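Local coordinates for probable quinone reductase Qor (NADPH:quinone reductase) (Zeta-crystallin homolog protein) (Mycobacterium tuberculosis, PDB 4RVU) that binds NADPH and probably acts as a quinone reductase, passing electrons from this cofactor to quinone substrates, at residues G130-Y135 with P271-F276; T148-A153 with Q218-G223. All blocks are in the same frame, centred on the assembly; numbering follows the deposited sequence.

Overall arrangement
From the N terminus the chain first builds most of the GroES-like part, then enters helix 120-140, which carries the first half of contact 1. Strand 148-151 follows at once and pairs with strand 217-222 in contact 2, closing a loop that holds two other strands of the parallel sheet and three helices. Two further sheet strands lead to the loop at 271-276, which returns to helix 120-140 and closes contact 1. Along the chain, contact 2 is thus nested inside the loop closed by contact 1. Their centres lie about 15 Å apart and the two do not touch, yet both meet the same NADPH: contact 2 within the nucleotide-binding sheet, contact 1 at the nicotinamide end.

Contact 1: residues G130-Y135 with P271-F276; sequences GLTAHY and PSLFHF. With NDP (NADPH dihydro-nicotinamide-adenine-dinucleotide phosphate), chain E.
Tyr135 of helix 120-140 lays its ring against that of Phe276 in an offset stack, with centroids 4.0 Å apart and planes 5° from parallel. The tyrosine CG sits between the backbone N and the carbonyl carbon (chi1 84°), an unusual choice in a helix that leaves the ring standing between its own helix and the 271-276 loop. Thr132 O lies over the rim of its opposite face. Around this flat core the packing is close: Pro271 CB comes to 3.6 Å from Tyr135 CE1, and Leu273, whose CG is anti to the backbone N, brings CD1 to 3.7 Å from Tyr135 CD2. The same methyl reaches Leu131 CB, so one branched leucine fills the angle between helix and ring. The far side of the loop takes little part: the CB of Ser272 points away from the helix and Phe274 is exposed to solvent, while Ser272 N and His275 ND1 bond to Ser265 OG of the second subunit.

Carbon of Pro271, Leu273 and Phe276 packs on much of the Tyr135 ring, while its hydroxyl meets the cofactor. Tyr135 OH donates to the carboxamide oxygen O7N of NADPH at 2.7 Å, and O7N lies at the edge of the tyrosine ring, near its plane. Leu273 N gives that oxygen a second bond of 2.9 Å. N7N donates to Pro271 O at 3.0 Å. Thr132 OG1, bonded to Leu128 O one turn back in its helix, lies 3.1 Å from C4N, the carbon that gives up hydride in nicotinamide chemistry. Two donors on the carboxamide oxygen and an acceptor for its nitrogen distinguish the two ends of the amide and fix its rotation. This is consistent with the nicotinamide being held in one defined orientation for hydride transfer.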
loop_
_atom_site.group_PDB
_atom_site.type_symbol
_atom_site.label_atom_id
_atom_site.label_comp_id
_atom_site.label_asym_id
_atom_site.label_seq_id
_atom_site.Cartn_x
_atom_site.Cartn_y
_atom_site.Cartn_z
ATOM N N GLY A 130 -14.695 -15.682 5.627
ATOM C CA GLY A 130 -13.905 -16.503 4.723
ATOM C C GLY A 130 -13.568 -15.828 3.404
ATOM O O GLY A 130 -12.449 -15.991 2.887
ATOM N N LEU A 131 -14.523 -15.077 2.854
ATOM C CA LEU A 131 -14.269 -14.270 1.651
ATOM C C LEU A 131 -13.217 -13.228 1.978
ATOM O O LEU A 131 -12.364 -12.888 1.147
ATOM C CB LEU A 131 -15.552 -13.591 1.148
ATOM C CG LEU A 131 -16.677 -14.454 0.571
ATOM C CD1 LEU A 131 -17.953 -13.622 0.367
ATOM C CD2 LEU A 131 -16.247 -15.083 -0.747
ATOM N N THR A 132 -13.265 -12.715 3.201
ATOM C CA THR A 132 -12.282 -11.725 3.636
ATOM C C THR A 132 -10.894 -12.349 3.757
ATOM O O THR A 132 -9.926 -11.795 3.250
ATOM C CB THR A 132 -12.697 -11.073 4.953
ATOM O OG1 THR A 132 -13.959 -10.414 4.767
ATOM C CG2 THR A 132 -11.656 -10.056 5.409
ATOM N N ALA A 133 -10.791 -13.500 4.415
ATOM C CA ALA A 133 -9.506 -14.196 4.478
ATOM C C ALA A 133 -8.990 -14.500 3.072
ATOM O O ALA A 133 -7.799 -14.340 2.796
ATOM C CB ALA A 133 -9.615 -15.474 5.313
ATOM N N HIS A 134 -9.882 -14.906 2.171
ATOM C CA HIS A 134 -9.467 -15.206 0.803
ATOM C C HIS A 134 -8.826 -13.991 0.141
ATOM O O HIS A 134 -7.714 -14.083 -0.384
ATOM C CB HIS A 134 -10.641 -15.678 -0.056
ATOM C CG HIS A 134 -10.242 -16.090 -1.438
ATOM N ND1 HIS A 134 -10.123 -15.192 -2.481
ATOM C CD2 HIS A 134 -9.906 -17.301 -1.946
ATOM C CE1 HIS A 134 -9.749 -15.836 -3.572
ATOM N NE2 HIS A 134 -9.609 -17.118 -3.274
ATOM N N TYR A 135 -9.520 -12.855 0.146
ATOM C CA TYR A 135 -8.977 -11.700 -0.569
ATOM C C TYR A 135 -7.701 -11.192 0.108
ATOM O O TYR A 135 -6.775 -10.710 -0.558
ATOM C CB TYR A 135 -10.041 -10.600 -0.824
ATOM C CG TYR A 135 -10.329 -9.591 0.291
ATOM C CD1 TYR A 135 -9.370 -8.654 0.677
ATOM C CD2 TYR A 135 -11.589 -9.523 0.885
ATOM C CE1 TYR A 135 -9.624 -7.725 1.661
ATOM C CE2 TYR A 135 -11.863 -8.584 1.870
ATOM C CZ TYR A 135 -10.873 -7.688 2.248
ATOM O OH TYR A 135 -11.116 -6.741 3.221
ATOM N N PRO A 271 -8.223 -2.334 3.050
ATOM C CA PRO A 271 -9.222 -2.861 2.123
ATOM C C PRO A 271 -10.607 -3.028 2.747
ATOM O O PRO A 271 -10.764 -3.095 3.979
ATOM C CB PRO A 271 -8.660 -4.240 1.762
ATOM C CG PRO A 271 -7.919 -4.667 3.014
ATOM C CD PRO A 271 -7.307 -3.380 3.544
ATOM N N SER A 272 -11.601 -3.079 1.865
ATOM C CA SER A 272 -12.977 -3.405 2.217
ATOM C C SER A 272 -13.457 -4.507 1.276
ATOM O O SER A 272 -13.136 -4.490 0.086
ATOM C CB SER A 272 -13.855 -2.160 2.081
ATOM O OG SER A 272 -15.177 -2.489 1.714
ATOM N N LEU A 273 -14.206 -5.466 1.825
ATOM C CA LEU A 273 -14.772 -6.592 1.076
ATOM C C LEU A 273 -15.509 -6.138 -0.192
ATOM O O LEU A 273 -15.500 -6.828 -1.223
ATOM C CB LEU A 273 -15.724 -7.402 1.987
ATOM C CG LEU A 273 -16.392 -8.632 1.364
ATOM C CD1 LEU A 273 -15.326 -9.626 0.904
ATOM C CD2 LEU A 273 -17.412 -9.314 2.309
ATOM N N PHE A 274 -16.152 -4.981 -0.107
ATOM C CA PHE A 274 -16.853 -4.404 -1.251
ATOM C C PHE A 274 -15.999 -4.385 -2.530
ATOM O O PHE A 274 -16.493 -4.695 -3.621
ATOM C CB PHE A 274 -17.342 -2.995 -0.902
ATOM C CG PHE A 274 -18.032 -2.300 -2.037
ATOM C CD1 PHE A 274 -19.354 -2.587 -2.340
ATOM C CD2 PHE A 274 -17.358 -1.357 -2.806
ATOM C CE1 PHE A 274 -19.998 -1.946 -3.393
ATOM C CE2 PHE A 274 -17.995 -0.714 -3.859
ATOM C CZ PHE A 274 -19.320 -1.009 -4.150
ATOM N N HIS A 275 -14.714 -4.061 -2.400
ATOM C CA HIS A 275 -13.852 -3.931 -3.577
ATOM C C HIS A 275 -13.258 -5.261 -4.031
ATOM O O HIS A 275 -12.474 -5.299 -4.973
ATOM C CB HIS A 275 -12.728 -2.909 -3.337
ATOM C CG HIS A 275 -13.219 -1.532 -3.016
ATOM N ND1 HIS A 275 -12.987 -0.925 -1.800
ATOM C CD2 HIS A 275 -13.937 -0.645 -3.747
ATOM C CE1 HIS A 275 -13.534 0.277 -1.798
ATOM N NE2 HIS A 275 -14.118 0.472 -2.969
ATOM N N PHE A 276 -13.635 -6.355 -3.369
ATOM C CA PHE A 276 -13.171 -7.674 -3.784
ATOM C C PHE A 276 -14.337 -8.606 -4.112
ATOM O O PHE A 276 -14.146 -9.797 -4.322
ATOM C CB PHE A 276 -12.241 -8.289 -2.727
ATOM C CG PHE A 276 -11.057 -7.424 -2.407
ATOM C CD1 PHE A 276 -9.830 -7.657 -3.019
ATOM C CD2 PHE A 276 -11.182 -6.344 -1.535
ATOM C CE1 PHE A 276 -8.731 -6.836 -2.745
ATOM C CE2 PHE A 276 -10.098 -5.515 -1.266
ATOM C CZ PHE A 276 -8.863 -5.772 -1.864
HETATM P PA NDP E . -13.418 -11.039 15.753
HETATM O O1A NDP E . -14.163 -12.336 15.903
HETATM O O2A NDP E . -11.975 -11.059 15.337
HETATM O O5B NDP E . -13.546 -10.213 17.126
HETATM C C5B NDP E . -12.707 -9.089 17.368
HETATM C C4B NDP E . -11.484 -9.574 18.128
HETATM O O4B NDP E . -10.463 -8.576 18.155
HETATM C C3B NDP E . -11.813 -9.865 19.581
HETATM O O3B NDP E . -12.265 -11.207 19.764
HETATM C C2B NDP E . -10.500 -9.607 20.293
HETATM O O2B NDP E . -9.783 -10.819 20.483
HETATM C C1B NDP E . -9.725 -8.676 19.373
HETATM N N9A NDP E . -9.630 -7.364 20.052
HETATM C C8A NDP E . -8.495 -6.743 20.410
HETATM N N7A NDP E . -8.757 -5.568 21.030
HETATM C C5A NDP E . -10.092 -5.430 21.087
HETATM C C6A NDP E . -11.038 -4.421 21.613
HETATM N N6A NDP E . -10.590 -3.300 22.219
HETATM N N1A NDP E . -12.359 -4.661 21.469
HETATM C C2A NDP E . -12.810 -5.775 20.868
HETATM N N3A NDP E . -12.011 -6.730 20.369
HETATM C C4A NDP E . -10.665 -6.619 20.444
HETATM O O3 NDP E . -14.243 -10.106 14.744
HETATM P PN NDP E . -14.470 -10.512 13.208
HETATM O O1N NDP E . -13.781 -11.824 12.946
HETATM O O2N NDP E . -15.935 -10.340 12.905
HETATM O O5D NDP E . -13.666 -9.362 12.430
HETATM C C5D NDP E . -12.269 -9.183 12.645
HETATM C C4D NDP E . -11.866 -7.769 12.257
HETATM O O4D NDP E . -11.825 -7.650 10.837
HETATM C C3D NDP E . -12.883 -6.757 12.742
HETATM O O3D NDP E . -12.180 -5.589 13.164
HETATM C C2D NDP E . -13.713 -6.426 11.521
HETATM O O2D NDP E . -14.172 -5.075 11.584
HETATM C C1D NDP E . -12.721 -6.633 10.388
HETATM N N1N NDP E . -13.324 -7.066 9.127
HETATM C C2N NDP E . -12.997 -6.409 8.012
HETATM C C3N NDP E . -13.506 -6.763 6.772
HETATM C C7N NDP E . -13.100 -5.975 5.563
HETATM O O7N NDP E . -13.495 -6.325 4.465
HETATM N N7N NDP E . -12.310 -4.915 5.724
HETATM C C4N NDP E . -14.456 -7.928 6.626
HETATM C C5N NDP E . -14.722 -8.565 7.910
HETATM C C6N NDP E . -14.148 -8.118 9.095
HETATM P P2B NDP E . -8.535 -10.885 21.497
HETATM O O1X NDP E . -8.270 -9.449 21.847
HETATM O O2X NDP E . -9.034 -11.714 22.645
HETATM O O3X NDP E . -7.449 -11.551 20.704
#

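Contact 2: residues T148-A153 with Q218-G223; sequences TVLVHA and QAVYDG. With NDP (NADPH dihydro-nicotinamide-adenine-dinucleotide phosphate), chain E.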
loop_
_atom_site.group_PDB
_atom_site.type_symbol
_atom_site.label_atom_id
_atom_site.label_comp_id
_atom_site.label_asym_id
_atom_site.label_seq_id
_atom_site.Cartn_x
_atom_site.Cartn_y
_atom_site.Cartn_z
ATOM N N THR A 148 6.335 -15.543 6.256
ATOM C CA THR A 148 5.845 -15.493 7.628
ATOM C C THR A 148 4.945 -14.275 7.717
ATOM O O THR A 148 5.300 -13.211 7.215
ATOM C CB THR A 148 6.982 -15.336 8.653
ATOM O OG1 THR A 148 7.861 -16.461 8.568
ATOM C CG2 THR A 148 6.414 -15.255 10.063
ATOM N N VAL A 149 3.761 -14.429 8.298
ATOM C CA VAL A 149 2.852 -13.297 8.441
ATOM C C VAL A 149 2.423 -13.142 9.890
ATOM O O VAL A 149 2.447 -14.102 10.656
ATOM C CB VAL A 149 1.597 -13.425 7.529
ATOM C CG1 VAL A 149 2.006 -13.499 6.067
ATOM C CG2 VAL A 149 0.766 -14.655 7.921
ATOM N N LEU A 150 2.038 -11.926 10.257
ATOM C CA LEU A 150 1.463 -11.658 11.576
ATOM C C LEU A 150 -0.043 -11.442 11.437
ATOM O O LEU A 150 -0.497 -10.659 10.586
ATOM C CB LEU A 150 2.122 -10.416 12.197
ATOM C CG LEU A 150 1.514 -9.804 13.460
ATOM C CD1 LEU A 150 1.549 -10.808 14.607
ATOM C CD2 LEU A 150 2.240 -8.537 13.838
ATOM N N VAL A 151 -0.814 -12.150 12.258
ATOM C CA VAL A 151 -2.270 -12.023 12.261
ATOM C C VAL A 151 -2.735 -11.682 13.669
ATOM O O VAL A 151 -2.669 -12.526 14.570
ATOM C CB VAL A 151 -2.935 -13.351 11.836
ATOM C CG1 VAL A 151 -4.459 -13.253 11.941
ATOM C CG2 VAL A 151 -2.530 -13.726 10.420
ATOM N N HIS A 152 -3.200 -10.455 13.866
ATOM C CA HIS A 152 -3.726 -10.056 15.169
ATOM C C HIS A 152 -5.081 -10.715 15.432
ATOM O O HIS A 152 -5.770 -11.118 14.487
ATOM C CB HIS A 152 -3.836 -8.533 15.256
ATOM C CG HIS A 152 -2.511 -7.835 15.299
ATOM N ND1 HIS A 152 -1.602 -8.028 16.321
ATOM C CD2 HIS A 152 -1.944 -6.941 14.451
ATOM C CE1 HIS A 152 -0.533 -7.283 16.100
ATOM N NE2 HIS A 152 -0.714 -6.613 14.972
ATOM N N ALA A 153 -5.458 -10.824 16.709
ATOM C CA ALA A 153 -6.707 -11.481 17.114
ATOM C C ALA A 153 -6.851 -12.858 16.475
ATOM O O ALA A 153 -7.855 -13.154 15.802
ATOM C CB ALA A 153 -7.917 -10.594 16.777
ATOM N N GLN A 218 6.550 -10.842 6.141
ATOM C CA GLN A 218 6.264 -10.382 4.779
ATOM C C GLN A 218 4.969 -9.571 4.702
ATOM O O GLN A 218 4.790 -8.739 3.797
ATOM C CB GLN A 218 6.216 -11.556 3.793
ATOM C CG GLN A 218 7.582 -11.973 3.259
ATOM C CD GLN A 218 8.454 -12.614 4.317
ATOM O OE1 GLN A 218 8.018 -13.525 5.030
ATOM N NE2 GLN A 218 9.694 -12.135 4.437
ATOM N N ALA A 219 4.060 -9.822 5.641
ATOM C CA ALA A 219 2.797 -9.088 5.706
ATOM C C ALA A 219 2.229 -9.120 7.119
ATOM O O ALA A 219 2.422 -10.090 7.851
ATOM C CB ALA A 219 1.796 -9.668 4.725
ATOM N N VAL A 220 1.527 -8.060 7.496
ATOM C CA VAL A 220 0.746 -8.080 8.730
ATOM C C VAL A 220 -0.719 -7.958 8.363
ATOM O O VAL A 220 -1.095 -7.077 7.592
ATOM C CB VAL A 220 1.089 -6.891 9.639
ATOM C CG1 VAL A 220 0.140 -6.867 10.849
ATOM C CG2 VAL A 220 2.538 -6.966 10.089
ATOM N N TYR A 221 -1.546 -8.845 8.900
ATOM C CA TYR A 221 -2.983 -8.698 8.765
ATOM C C TYR A 221 -3.525 -8.174 10.083
ATOM O O TYR A 221 -3.618 -8.916 11.062
ATOM C CB TYR A 221 -3.614 -10.036 8.371
ATOM C CG TYR A 221 -3.142 -10.505 7.009
ATOM C CD1 TYR A 221 -3.627 -9.912 5.846
ATOM C CD2 TYR A 221 -2.208 -11.523 6.888
ATOM C CE1 TYR A 221 -3.190 -10.330 4.588
ATOM C CE2 TYR A 221 -1.774 -11.959 5.634
ATOM C CZ TYR A 221 -2.272 -11.360 4.496
ATOM O OH TYR A 221 -1.834 -11.801 3.263
ATOM N N ASP A 222 -3.852 -6.884 10.105
ATOM C CA ASP A 222 -4.243 -6.191 11.335
ATOM C C ASP A 222 -5.717 -5.809 11.297
ATOM O O ASP A 222 -6.127 -4.897 10.559
ATOM C CB ASP A 222 -3.343 -4.958 11.547
ATOM C CG ASP A 222 -3.592 -4.251 12.876
ATOM O OD1 ASP A 222 -4.746 -4.195 13.347
ATOM O OD2 ASP A 222 -2.621 -3.712 13.449
ATOM N N GLY A 223 -6.523 -6.518 12.084
ATOM C CA GLY A 223 -7.948 -6.228 12.169
ATOM C C GLY A 223 -8.316 -5.564 13.484
ATOM O O GLY A 223 -9.495 -5.425 13.821
HETATM P PA NDP E . -13.418 -11.039 15.753
HETATM O O1A NDP E . -14.163 -12.336 15.903
HETATM O O2A NDP E . -11.975 -11.059 15.337
HETATM O O5B NDP E . -13.546 -10.213 17.126
HETATM C C5B NDP E . -12.707 -9.089 17.368
HETATM C C4B NDP E . -11.484 -9.574 18.128
HETATM O O4B NDP E . -10.463 -8.576 18.155
HETATM C C3B NDP E . -11.813 -9.865 19.581
HETATM O O3B NDP E . -12.265 -11.207 19.764
HETATM C C2B NDP E . -10.500 -9.607 20.293
HETATM O O2B NDP E . -9.783 -10.819 20.483
HETATM C C1B NDP E . -9.725 -8.676 19.373
HETATM N N9A NDP E . -9.630 -7.364 20.052
HETATM C C8A NDP E . -8.495 -6.743 20.410
HETATM N N7A NDP E . -8.757 -5.568 21.030
HETATM C C5A NDP E . -10.092 -5.430 21.087
HETATM C C6A NDP E . -11.038 -4.421 21.613
HETATM N N6A NDP E . -10.590 -3.300 22.219
HETATM N N1A NDP E . -12.359 -4.661 21.469
HETATM C C2A NDP E . -12.810 -5.775 20.868
HETATM N N3A NDP E . -12.011 -6.730 20.369
HETATM C C4A NDP E . -10.665 -6.619 20.444
HETATM O O3 NDP E . -14.243 -10.106 14.744
HETATM P PN NDP E . -14.470 -10.512 13.208
HETATM O O1N NDP E . -13.781 -11.824 12.946
HETATM O O2N NDP E . -15.935 -10.340 12.905
HETATM O O5D NDP E . -13.666 -9.362 12.430
HETATM C C5D NDP E . -12.269 -9.183 12.645
HETATM C C4D NDP E . -11.866 -7.769 12.257
HETATM O O4D NDP E . -11.825 -7.650 10.837
HETATM C C3D NDP E . -12.883 -6.757 12.742
HETATM O O3D NDP E . -12.180 -5.589 13.164
HETATM C C2D NDP E . -13.713 -6.426 11.521
HETATM O O2D NDP E . -14.172 -5.075 11.584
HETATM C C1D NDP E . -12.721 -6.633 10.388
HETATM N N1N NDP E . -13.324 -7.066 9.127
HETATM C C2N NDP E . -12.997 -6.409 8.012
HETATM C C3N NDP E . -13.506 -6.763 6.772
HETATM C C7N NDP E . -13.100 -5.975 5.563
HETATM O O7N NDP E . -13.495 -6.325 4.465
HETATM N N7N NDP E . -12.310 -4.915 5.724
HETATM C C4N NDP E . -14.456 -7.928 6.626
HETATM C C5N NDP E . -14.722 -8.565 7.910
HETATM C C6N NDP E . -14.148 -8.118 9.095
HETATM P P2B NDP E . -8.535 -10.885 21.497
HETATM O O1X NDP E . -8.270 -9.449 21.847
HETATM O O2X NDP E . -9.034 -11.714 22.645
HETATM O O3X NDP E . -7.449 -11.551 20.704
HETATM O O HOH W 1 9.630 -16.095 6.440
HETATM O O HOH W 2 -6.344 -9.282 12.678
#
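Tyr221 O is gripped by His152 N at 3.2 Å and by a water, which also donates to His152 O and accepts from Gly223 N, linking the strand ends just beyond the ladder. The ladder itself is parallel: Tyr221 N donates to Leu150 O at 2.7 Å, while Leu150 N reaches Ala219 O. Where the strands enter, Gln218 bends at chi2 (69°) so that its OE1 accepts from Thr148 N at 2.9 Å, a side-chain amide taking the place of a backbone carbonyl; its own N donates to Thr148 O.

Leu150 and Val220 lie side by side on one face, CD2 to CG1 at 4.0 Å, with Phe204 of helix 201-212 against the leucine. On the other, Tyr221 spans Val149 and Val151 and sends its hydroxyl to Leu136 O. His152 CD2 comes within 3.4 Å of Asp222 OD2, the ring and carboxylate planes 63° apart; Ser232 OG joins both side chains. Gly223, lacking a side chain, lets the nicotinamide ribose come close, and its O accepts from O3D at 2.8 Å. Neighbouring parallel strands meeting a dinucleotide at their C-terminal ends are characteristic of the Rossmann fold.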